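Local coordinates for ADP-ribose pyrophosphatase MutT (Rickettsia felis, PDB 4KYX), which probably hydrolyses nucleotide derivatives as a magnesium-dependent Nudix pyrophosphatase, possibly including 8-oxo-dGTP, at residues Ile19-Asn24 with Arg61-Glu66; Ser40-Ala45 with Gln118-Asp123; Thr80-Glu85 with Leu133-Glu138. All coordinates share one frame; numbering follows the deposited sequence.

Interaction 1: residues Ile19-Asn24 with Arg61-Glu66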
loop_
_atom_site.group_PDB
_atom_site.type_symbol
_atom_site.label_atom_id
_atom_site.label_comp_id
_atom_site.label_asym_id
_atom_site.label_seq_id
_atom_site.Cartn_x
_atom_site.Cartn_y
_atom_site.Cartn_z
ATOM N N ILE A 19 -7.570 -3.119 9.970
ATOM C CA ILE A 19 -7.092 -4.067 10.955
ATOM C C ILE A 19 -8.021 -5.259 11.185
ATOM O O ILE A 19 -9.196 -5.087 11.527
ATOM C CB ILE A 19 -6.878 -3.381 12.298
ATOM C CG1 ILE A 19 -6.040 -2.104 12.061
ATOM C CG2 ILE A 19 -6.146 -4.356 13.217
ATOM C CD1 ILE A 19 -6.860 -0.827 11.911
ATOM N N LEU A 20 -7.514 -6.460 10.946
ATOM C CA LEU A 20 -8.198 -7.660 11.368
ATOM C C LEU A 20 -7.817 -7.917 12.831
ATOM O O LEU A 20 -6.758 -8.417 13.132
ATOM C CB LEU A 20 -7.876 -8.861 10.519
ATOM C CG LEU A 20 -7.910 -8.672 9.006
ATOM C CD1 LEU A 20 -7.781 -10.024 8.300
ATOM C CD2 LEU A 20 -9.224 -8.012 8.645
ATOM N N ILE A 21 -8.767 -7.624 13.722
ATOM C CA ILE A 21 -8.580 -7.758 15.149
ATOM C C ILE A 21 -9.143 -9.107 15.535
ATOM O O ILE A 21 -10.328 -9.421 15.230
ATOM C CB ILE A 21 -9.384 -6.738 15.960
ATOM C CG1 ILE A 21 -9.092 -5.314 15.526
ATOM C CG2 ILE A 21 -9.077 -6.899 17.444
ATOM C CD1 ILE A 21 -10.183 -4.366 15.956
ATOM N N PHE A 22 -8.287 -9.898 16.179
ATOM C CA PHE A 22 -8.638 -11.244 16.626
ATOM C C PHE A 22 -8.815 -11.330 18.116
ATOM O O PHE A 22 -8.137 -10.647 18.880
ATOM C CB PHE A 22 -7.586 -12.257 16.235
ATOM C CG PHE A 22 -7.562 -12.593 14.787
ATOM C CD1 PHE A 22 -7.092 -11.705 13.847
ATOM C CD2 PHE A 22 -7.977 -13.839 14.353
ATOM C CE1 PHE A 22 -7.074 -12.034 12.506
ATOM C CE2 PHE A 22 -7.935 -14.176 13.011
ATOM C CZ PHE A 22 -7.487 -13.276 12.084
ATOM N N ASN A 23 -9.735 -12.187 18.543
ATOM C CA ASN A 23 -9.941 -12.474 19.979
ATOM C C ASN A 23 -9.251 -13.787 20.364
ATOM O O ASN A 23 -8.604 -14.390 19.542
ATOM C CB ASN A 23 -11.452 -12.430 20.368
ATOM C CG ASN A 23 -12.289 -13.567 19.775
ATOM O OD1 ASN A 23 -11.805 -14.549 19.192
ATOM N ND2 ASN A 23 -13.585 -13.402 19.895
ATOM N N ASN A 24 -9.392 -14.244 21.612
ATOM C CA ASN A 24 -8.825 -15.540 22.008
ATOM C C ASN A 24 -9.338 -16.806 21.270
ATOM O O ASN A 24 -8.648 -17.835 21.228
ATOM C CB ASN A 24 -8.988 -15.700 23.522
ATOM C CG ASN A 24 -8.276 -14.582 24.295
ATOM O OD1 ASN A 24 -7.352 -13.950 23.768
ATOM N ND2 ASN A 24 -8.691 -14.341 25.537
ATOM N N ARG A 61 -3.609 2.868 17.078
ATOM C CA ARG A 61 -4.402 4.059 17.349
ATOM C C ARG A 61 -5.872 3.882 16.901
ATOM O O ARG A 61 -6.833 4.086 17.711
ATOM C CB ARG A 61 -3.808 5.261 16.619
ATOM C CG ARG A 61 -4.639 6.499 16.796
ATOM C CD ARG A 61 -3.990 7.699 16.185
ATOM N NE ARG A 61 -3.854 7.598 14.738
ATOM C CZ ARG A 61 -4.841 7.653 13.854
ATOM N NH1 ARG A 61 -6.112 7.775 14.232
ATOM N NH2 ARG A 61 -4.560 7.574 12.558
ATOM N N GLU A 62 -6.049 3.470 15.659
ATOM C CA GLU A 62 -7.401 3.354 15.073
ATOM C C GLU A 62 -8.249 2.343 15.821
ATOM O O GLU A 62 -9.428 2.620 16.164
ATOM C CB GLU A 62 -7.285 3.025 13.605
ATOM C CG GLU A 62 -6.829 4.262 12.851
ATOM C CD GLU A 62 -6.838 4.111 11.367
ATOM O OE1 GLU A 62 -6.824 2.964 10.809
ATOM O OE2 GLU A 62 -6.730 5.192 10.734
ATOM N N VAL A 63 -7.658 1.185 16.120
ATOM C CA VAL A 63 -8.362 0.144 16.890
ATOM C C VAL A 63 -8.801 0.686 18.266
ATOM O O VAL A 63 -9.960 0.491 18.708
ATOM C CB VAL A 63 -7.531 -1.160 16.988
ATOM C CG1 VAL A 63 -8.123 -2.144 18.014
ATOM C CG2 VAL A 63 -7.399 -1.791 15.611
ATOM N N LEU A 64 -7.884 1.368 18.958
ATOM C CA LEU A 64 -8.231 1.918 20.263
ATOM C C LEU A 64 -9.351 2.955 20.161
ATOM O O LEU A 64 -10.303 2.958 20.992
ATOM C CB LEU A 64 -6.987 2.534 20.971
ATOM C CG LEU A 64 -7.058 2.922 22.440
ATOM C CD1 LEU A 64 -7.468 1.739 23.278
ATOM C CD2 LEU A 64 -5.662 3.484 22.835
ATOM N N GLU A 65 -9.192 3.900 19.246
ATOM C CA GLU A 65 -10.188 4.964 19.028
ATOM C C GLU A 65 -11.582 4.411 18.713
ATOM O O GLU A 65 -12.577 5.002 19.085
ATOM C CB GLU A 65 -9.791 5.893 17.868
ATOM C CG GLU A 65 -8.747 6.912 18.245
ATOM C CD GLU A 65 -8.263 7.713 17.055
ATOM O OE1 GLU A 65 -8.857 7.590 15.942
ATOM O OE2 GLU A 65 -7.280 8.458 17.228
ATOM N N GLU A 66 -11.644 3.320 17.948
ATOM C CA GLU A 66 -12.930 2.819 17.428
ATOM C C GLU A 66 -13.666 1.795 18.344
ATOM O O GLU A 66 -14.905 1.740 18.349
ATOM C CB GLU A 66 -12.721 2.241 16.020
ATOM C CG GLU A 66 -12.300 3.317 15.033
ATOM C CD GLU A 66 -11.874 2.768 13.708
ATOM O OE1 GLU A 66 -11.748 1.537 13.578
ATOM O OE2 GLU A 66 -11.546 3.588 12.798
#
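The helix of the Nudix box packs here on the mixed sheet of the fold, with Val63 set against Ile19 and Ile21 of strand 14-22. Residues 61-66 read Arg-Glu-Val-Leu-Glu-Glu, the REUxEE core of the signature, and Val63 holds its hydrophobic U position. The axes of 19-22 and 61-66 pass 10.1 Å apart at -64°, a gap filled by branched side chains. Val63 has CG1 anti to its backbone N (chi1 169°), which gives CG1 to Ile21 and sets CG2 between the two isoleucines. CG2 lies 3.7 Å from Ile19 CB, also meets CG1, CG2 and CD1 of that residue, and touches CD1 and CG1 of Ile21 as well. CG1 faces Ile21, and the two side chains reach tip to tip, with Ile21 CD1 3.7 Å from Val63 CG1. Ile19 CD1 touches the helix a second time, at 3.9 Å from Glu62 OE1, so one edge of the buried apolar patch runs up against a carboxylate. In Nudix relatives, glutamates of this signature bind the magnesium needed for hydrolysis; Glu62, Glu65 and Glu66 occupy such positions. Glu66 accepts a hydrogen bond from the backbone N of Gly46. Arg61 links the helix to the loop before it through a salt bridge from NE to Glu53, and within the helix it has a long ion pair with Glu62. The carboxylate of Glu65 sits at the guanidinium edge, in its plane, with Arg61 NH1 3.2 Å from Glu65 OE1.

Interaction 2: residues Ser40-Ala45 with Gln118-Asp123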
loop_
_atom_site.group_PDB
_atom_site.type_symbol
_atom_site.label_atom_id
_atom_site.label_comp_id
_atom_site.label_asym_id
_atom_site.label_seq_id
_atom_site.Cartn_x
_atom_site.Cartn_y
_atom_site.Cartn_z
ATOM N N SER A 40 -26.865 -2.739 4.625
ATOM C CA SER A 40 -25.857 -3.014 5.602
ATOM C C SER A 40 -24.583 -3.609 4.985
ATOM O O SER A 40 -24.652 -4.418 4.031
ATOM C CB SER A 40 -26.413 -3.923 6.672
ATOM O OG SER A 40 -27.554 -3.320 7.298
ATOM N N SER A 41 -23.437 -3.217 5.527
ATOM C CA SER A 41 -22.149 -3.837 5.113
ATOM C C SER A 41 -21.243 -3.981 6.292
ATOM O O SER A 41 -21.405 -3.246 7.274
ATOM C CB SER A 41 -21.439 -3.045 3.995
ATOM O OG SER A 41 -21.245 -1.712 4.395
ATOM N N TYR A 42 -20.329 -4.934 6.229
ATOM C CA TYR A 42 -19.424 -5.149 7.335
ATOM C C TYR A 42 -18.000 -4.707 6.977
ATOM O O TYR A 42 -17.500 -5.042 5.914
ATOM C CB TYR A 42 -19.452 -6.591 7.819
ATOM C CG TYR A 42 -20.748 -6.978 8.445
ATOM C CD1 TYR A 42 -21.817 -7.339 7.645
ATOM C CD2 TYR A 42 -20.919 -6.973 9.834
ATOM C CE1 TYR A 42 -23.025 -7.715 8.185
ATOM C CE2 TYR A 42 -22.145 -7.358 10.385
ATOM C CZ TYR A 42 -23.184 -7.709 9.555
ATOM O OH TYR A 42 -24.435 -8.084 9.999
ATOM N N ALA A 43 -17.360 -3.978 7.895
ATOM C CA ALA A 43 -15.966 -3.536 7.696
ATOM C C ALA A 43 -15.148 -3.824 8.913
ATOM O O ALA A 43 -15.647 -3.788 10.027
ATOM C CB ALA A 43 -15.886 -2.057 7.403
ATOM N N PRO A 44 -13.846 -4.014 8.726
ATOM C CA PRO A 44 -13.018 -4.106 9.920
ATOM C C PRO A 44 -12.747 -2.725 10.535
ATOM O O PRO A 44 -13.087 -1.694 9.939
ATOM C CB PRO A 44 -11.752 -4.750 9.378
ATOM C CG PRO A 44 -11.697 -4.284 7.954
ATOM C CD PRO A 44 -13.072 -4.037 7.466
ATOM N N ALA A 45 -12.064 -2.693 11.675
ATOM C CA ALA A 45 -11.507 -1.463 12.186
ATOM C C ALA A 45 -10.537 -0.859 11.164
ATOM O O ALA A 45 -9.935 -1.606 10.330
ATOM C CB ALA A 45 -10.821 -1.735 13.503
ATOM N N GLN A 118 -19.159 -6.907 16.224
ATOM C CA GLN A 118 -19.328 -8.294 16.655
ATOM C C GLN A 118 -18.163 -9.171 16.170
ATOM O O GLN A 118 -17.453 -8.818 15.229
ATOM C CB GLN A 118 -20.685 -8.816 16.160
ATOM C CG GLN A 118 -21.007 -10.273 16.436
ATOM C CD GLN A 118 -21.012 -10.609 17.920
ATOM O OE1 GLN A 118 -19.969 -10.525 18.602
ATOM N NE2 GLN A 118 -22.153 -11.021 18.416
ATOM N N TRP A 119 -17.919 -10.253 16.903
ATOM C CA TRP A 119 -16.895 -11.263 16.572
ATOM C C TRP A 119 -17.487 -12.298 15.615
ATOM O O TRP A 119 -18.621 -12.766 15.834
ATOM C CB TRP A 119 -16.421 -11.918 17.856
ATOM C CG TRP A 119 -15.817 -10.927 18.822
ATOM C CD1 TRP A 119 -16.400 -10.418 19.933
ATOM C CD2 TRP A 119 -14.501 -10.320 18.741
ATOM N NE1 TRP A 119 -15.530 -9.545 20.573
ATOM C CE2 TRP A 119 -14.355 -9.484 19.874
ATOM C CE3 TRP A 119 -13.425 -10.476 17.892
ATOM C CZ2 TRP A 119 -13.208 -8.744 20.108
ATOM C CZ3 TRP A 119 -12.304 -9.746 18.115
ATOM C CH2 TRP A 119 -12.186 -8.898 19.212
ATOM N N PHE A 120 -16.743 -12.676 14.598
ATOM C CA PHE A 120 -17.170 -13.652 13.581
ATOM C C PHE A 120 -16.090 -14.675 13.349
ATOM O O PHE A 120 -14.909 -14.315 13.220
ATOM C CB PHE A 120 -17.429 -12.971 12.252
ATOM C CG PHE A 120 -18.609 -12.048 12.272
ATOM C CD1 PHE A 120 -18.442 -10.724 12.588
ATOM C CD2 PHE A 120 -19.877 -12.511 11.967
ATOM C CE1 PHE A 120 -19.505 -9.855 12.586
ATOM C CE2 PHE A 120 -20.967 -11.644 11.990
ATOM C CZ PHE A 120 -20.794 -10.314 12.320
ATOM N N ALA A 121 -16.495 -15.947 13.262
ATOM C CA ALA A 121 -15.587 -16.996 12.867
ATOM C C ALA A 121 -15.258 -16.776 11.398
ATOM O O ALA A 121 -16.102 -16.324 10.608
ATOM C CB ALA A 121 -16.248 -18.368 13.113
ATOM N N LEU A 122 -14.020 -17.089 11.031
ATOM C CA LEU A 122 -13.585 -16.931 9.667
ATOM C C LEU A 122 -14.307 -17.827 8.690
ATOM O O LEU A 122 -14.309 -17.538 7.522
ATOM C CB LEU A 122 -12.090 -17.149 9.556
ATOM C CG LEU A 122 -11.187 -16.018 10.044
ATOM C CD1 LEU A 122 -9.782 -16.569 10.201
ATOM C CD2 LEU A 122 -11.169 -14.860 9.039
ATOM N N ASP A 123 -14.941 -18.884 9.168
ATOM C CA ASP A 123 -15.756 -19.741 8.300
ATOM C C ASP A 123 -17.223 -19.376 8.351
ATOM O O ASP A 123 -18.070 -20.121 7.857
ATOM C CB ASP A 123 -15.559 -21.210 8.675
ATOM C CG ASP A 123 -15.702 -21.455 10.160
ATOM O OD1 ASP A 123 -16.839 -21.545 10.671
ATOM O OD2 ASP A 123 -14.648 -21.545 10.822
#
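Tyr42 and Phe120 bring their rings together over one face of the small three-stranded antiparallel sheet of this Nudix fold. They stand on its outer strands, 40-43 and 116-120, with strand 28-34 running between, so the contact is made by side chains alone, the nearest CA atoms (Tyr42 and Gln118) being 9.8 Å apart. From Tyr42 CA, CB points toward the opposite segment, and a chi1 of -67° lays CG beside the backbone N, carrying the ring out across the middle strand, where the side chain also touches Lys32. Along one side of the ring, CD2 comes within 4.2 Å of Phe120 CZ. One atom further, CE2 makes the closest approach, 3.8 Å from Phe120 CZ. Phe120 thus offers a single ring corner, while its side chain also rests on Leu30 of the central strand. The two side chains cross at nearly a right angle; the ring planes are 79° apart and the centroids 5.5 Å, an oblique pairing. Loop residues Pro126 and Asn128 also touch the tyrosine side chain. Two residues before Phe120 the Gln118 side chain curls back to the main chain: OE1 accepts the Trp119 N-H through a lone pair in its carbonyl plane, and Trp119 N to Gln118 OE1 measures 2.7 Å.

Interaction 3: residues Thr80-Glu85 with Leu133-Glu138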
loop_
_atom_site.group_PDB
_atom_site.type_symbol
_atom_site.label_atom_id
_atom_site.label_comp_id
_atom_site.label_asym_id
_atom_site.label_seq_id
_atom_site.Cartn_x
_atom_site.Cartn_y
_atom_site.Cartn_z
ATOM N N THR A 80 -4.540 -3.829 -0.970
ATOM C CA THR A 80 -5.568 -3.797 -1.994
ATOM C C THR A 80 -5.592 -2.437 -2.595
ATOM O O THR A 80 -5.243 -1.477 -1.939
ATOM C CB THR A 80 -6.979 -4.115 -1.454
ATOM O OG1 THR A 80 -7.300 -3.174 -0.436
ATOM C CG2 THR A 80 -7.053 -5.491 -0.848
ATOM N N ASN A 81 -6.015 -2.380 -3.856
ATOM C CA ASN A 81 -6.109 -1.148 -4.602
ATOM C C ASN A 81 -7.509 -1.064 -5.194
ATOM O O ASN A 81 -7.837 -1.802 -6.108
ATOM C CB ASN A 81 -5.038 -1.167 -5.712
ATOM C CG ASN A 81 -5.151 0.008 -6.659
ATOM O OD1 ASN A 81 -5.280 1.129 -6.239
ATOM N ND2 ASN A 81 -5.140 -0.261 -7.938
ATOM N N ASP A 82 -8.337 -0.185 -4.645
ATOM C CA ASP A 82 -9.736 -0.152 -5.002
ATOM C C ASP A 82 -10.231 1.239 -5.371
ATOM O O ASP A 82 -10.008 2.203 -4.662
ATOM C CB ASP A 82 -10.553 -0.645 -3.791
ATOM C CG ASP A 82 -10.043 -1.970 -3.243
ATOM O OD1 ASP A 82 -10.103 -2.940 -4.007
ATOM O OD2 ASP A 82 -9.570 -2.015 -2.089
ATOM N N ILE A 83 -10.960 1.339 -6.463
ATOM C CA ILE A 83 -11.679 2.581 -6.763
ATOM C C ILE A 83 -13.126 2.386 -6.348
ATOM O O ILE A 83 -13.727 1.388 -6.726
ATOM C CB ILE A 83 -11.649 2.915 -8.287
ATOM N N PHE A 84 -13.651 3.286 -5.512
ATOM C CA PHE A 84 -15.079 3.319 -5.165
ATOM C C PHE A 84 -15.787 4.253 -6.170
ATOM O O PHE A 84 -15.692 5.489 -6.065
ATOM C CB PHE A 84 -15.262 3.792 -3.731
ATOM C CG PHE A 84 -14.616 2.889 -2.711
ATOM C CD1 PHE A 84 -13.284 3.035 -2.390
ATOM C CD2 PHE A 84 -15.340 1.876 -2.100
ATOM C CE1 PHE A 84 -12.671 2.210 -1.463
ATOM C CE2 PHE A 84 -14.733 1.040 -1.172
ATOM C CZ PHE A 84 -13.398 1.218 -0.843
ATOM N N GLU A 85 -16.456 3.633 -7.159
ATOM C CA GLU A 85 -17.204 4.311 -8.237
ATOM C C GLU A 85 -18.195 5.364 -7.744
ATOM O O GLU A 85 -18.093 6.538 -8.110
ATOM C CB GLU A 85 -17.966 3.284 -9.094
ATOM N N LEU A 133 -12.182 -5.489 2.078
ATOM C CA LEU A 133 -12.191 -6.693 2.881
ATOM C C LEU A 133 -12.660 -7.875 2.024
ATOM O O LEU A 133 -12.087 -8.946 2.111
ATOM C CB LEU A 133 -13.143 -6.520 4.094
ATOM C CG LEU A 133 -13.338 -7.738 4.995
ATOM C CD1 LEU A 133 -12.004 -8.258 5.497
ATOM C CD2 LEU A 133 -14.217 -7.407 6.183
ATOM N N LYS A 134 -13.714 -7.677 1.234
ATOM C CA LYS A 134 -14.177 -8.689 0.291
ATOM C C LYS A 134 -13.017 -9.160 -0.590
ATOM O O LYS A 134 -12.829 -10.364 -0.767
ATOM C CB LYS A 134 -15.337 -8.149 -0.575
ATOM C CG LYS A 134 -16.053 -9.181 -1.464
ATOM C CD LYS A 134 -16.847 -10.183 -0.613
ATOM C CE LYS A 134 -17.873 -11.033 -1.361
ATOM N NZ LYS A 134 -18.550 -11.882 -0.350
ATOM N N ARG A 135 -12.255 -8.208 -1.115
ATOM C CA ARG A 135 -11.104 -8.526 -1.947
ATOM C C ARG A 135 -10.068 -9.337 -1.208
ATOM O O ARG A 135 -9.494 -10.308 -1.745
ATOM C CB ARG A 135 -10.480 -7.248 -2.553
ATOM C CG ARG A 135 -11.377 -6.677 -3.636
ATOM C CD ARG A 135 -10.732 -5.645 -4.512
ATOM N NE ARG A 135 -11.087 -6.005 -5.862
ATOM C CZ ARG A 135 -10.273 -6.353 -6.850
ATOM N NH1 ARG A 135 -10.819 -6.733 -7.999
ATOM N NH2 ARG A 135 -8.933 -6.286 -6.741
ATOM N N LEU A 136 -9.796 -8.923 0.024
ATOM C CA LEU A 136 -8.901 -9.668 0.848
ATOM C C LEU A 136 -9.379 -11.114 1.074
ATOM O O LEU A 136 -8.634 -12.089 0.895
ATOM C CB LEU A 136 -8.718 -8.936 2.157
ATOM C CG LEU A 136 -7.917 -9.731 3.168
ATOM C CD1 LEU A 136 -6.529 -9.926 2.611
ATOM C CD2 LEU A 136 -7.850 -9.072 4.520
ATOM N N ILE A 137 -10.634 -11.257 1.492
ATOM C CA ILE A 137 -11.181 -12.605 1.751
ATOM C C ILE A 137 -11.151 -13.536 0.512
ATOM O O ILE A 137 -10.822 -14.702 0.625
ATOM C CB ILE A 137 -12.580 -12.514 2.375
ATOM C CG1 ILE A 137 -12.483 -11.783 3.684
ATOM C CG2 ILE A 137 -13.186 -13.909 2.539
ATOM C CD1 ILE A 137 -11.475 -12.351 4.652
ATOM N N GLU A 138 -11.398 -12.989 -0.669
ATOM C CA GLU A 138 -11.429 -13.791 -1.886
ATOM C C GLU A 138 -10.078 -13.760 -2.562
ATOM O O GLU A 138 -9.936 -14.127 -3.722
ATOM C CB GLU A 138 -12.528 -13.284 -2.801
ATOM C CG GLU A 138 -13.893 -13.180 -2.098
ATOM C CD GLU A 138 -14.541 -14.513 -1.744
ATOM O OE1 GLU A 138 -14.024 -15.574 -2.138
ATOM O OE2 GLU A 138 -15.594 -14.513 -1.061
HETATM O O HOH W 1 -6.535 -5.306 -5.018
#
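Apolar packing between Thr80 and Arg135 is modest: the methyl CG2 of Thr80 lies 4.2 Å from Arg135 CB, at the root of the arginine rather than its charged end. The same methyl faces the helix backbone at Leu136 N, at the limit of contact. Pro132, Cys141 and Phe95 add to the surroundings of this buried threonine.

Charge pairing joins Asp82 to Arg135, but loosely. Asp82 OD1 is 3.7 Å from Arg135 NE, a long salt bridge, and the position of OD1 is itself doubtful because it crowds Arg135 CD in the model. The two side chains slide past each other in opposite directions. As modelled, the carboxylate and guanidinium planes stand 72° apart, not in a flat two-pronged pair, but this is no firmer than OD1 itself. The arginine chain bends at chi3, and NH2 ends on the Asn81 side, where it meets a water.

These pieces belong to the Nudix alpha/beta/alpha sandwich: helix 131-137 lies across strand 75-84 of the mixed sheet, the axes of 133-137 and 80-84 being 9.1 Å apart at 139°.

A hydrogen bond holds one oxygen of the carboxylate, and the water bridges the gap. Thr80 OG1 donates to Asp82 OD2 at 3.0 Å, on the syn side and 23° out of the carboxylate plane. The water accepts from both segments, 3.2 Å from Asn81 N and 3.1 Å from Arg135 NH2. It sits at the edge of the guanidinium, in its plane, and links arginine head to strand backbone.

Contact with the second subunit starts at Asn81, whose first side-chain bond points away from the helix. In the conformer given it packs on Phe55 of that subunit and bonds through ND2 to Glu53 O there; a second conformer makes this less certain.

In the fold
Strand 14-22 lies between the two helices: Ile19 and Ile21 face the Nudix-box helix of interaction 1, while Leu20 packs on helix 131-137 of interaction 3, where Leu20 CD1 lies 3.9 Å from Leu136 CD2; the centres of the two contacts are about 20 Å apart. Interaction 2 lies about 12 Å from interaction 1 and 15 Å from interaction 3, centre to centre. Segment 40-45 joins all three: Ile19 N is 2.8 Å from Ala45 O, a probable hydrogen bond, and Pro44 CD packs 3.8 Å from Leu133 CD2. Interaction 1 carries the Nudix-box glutamates, which bind metal in relatives; one of them, Glu66, also touches Ala45 of segment 40-45.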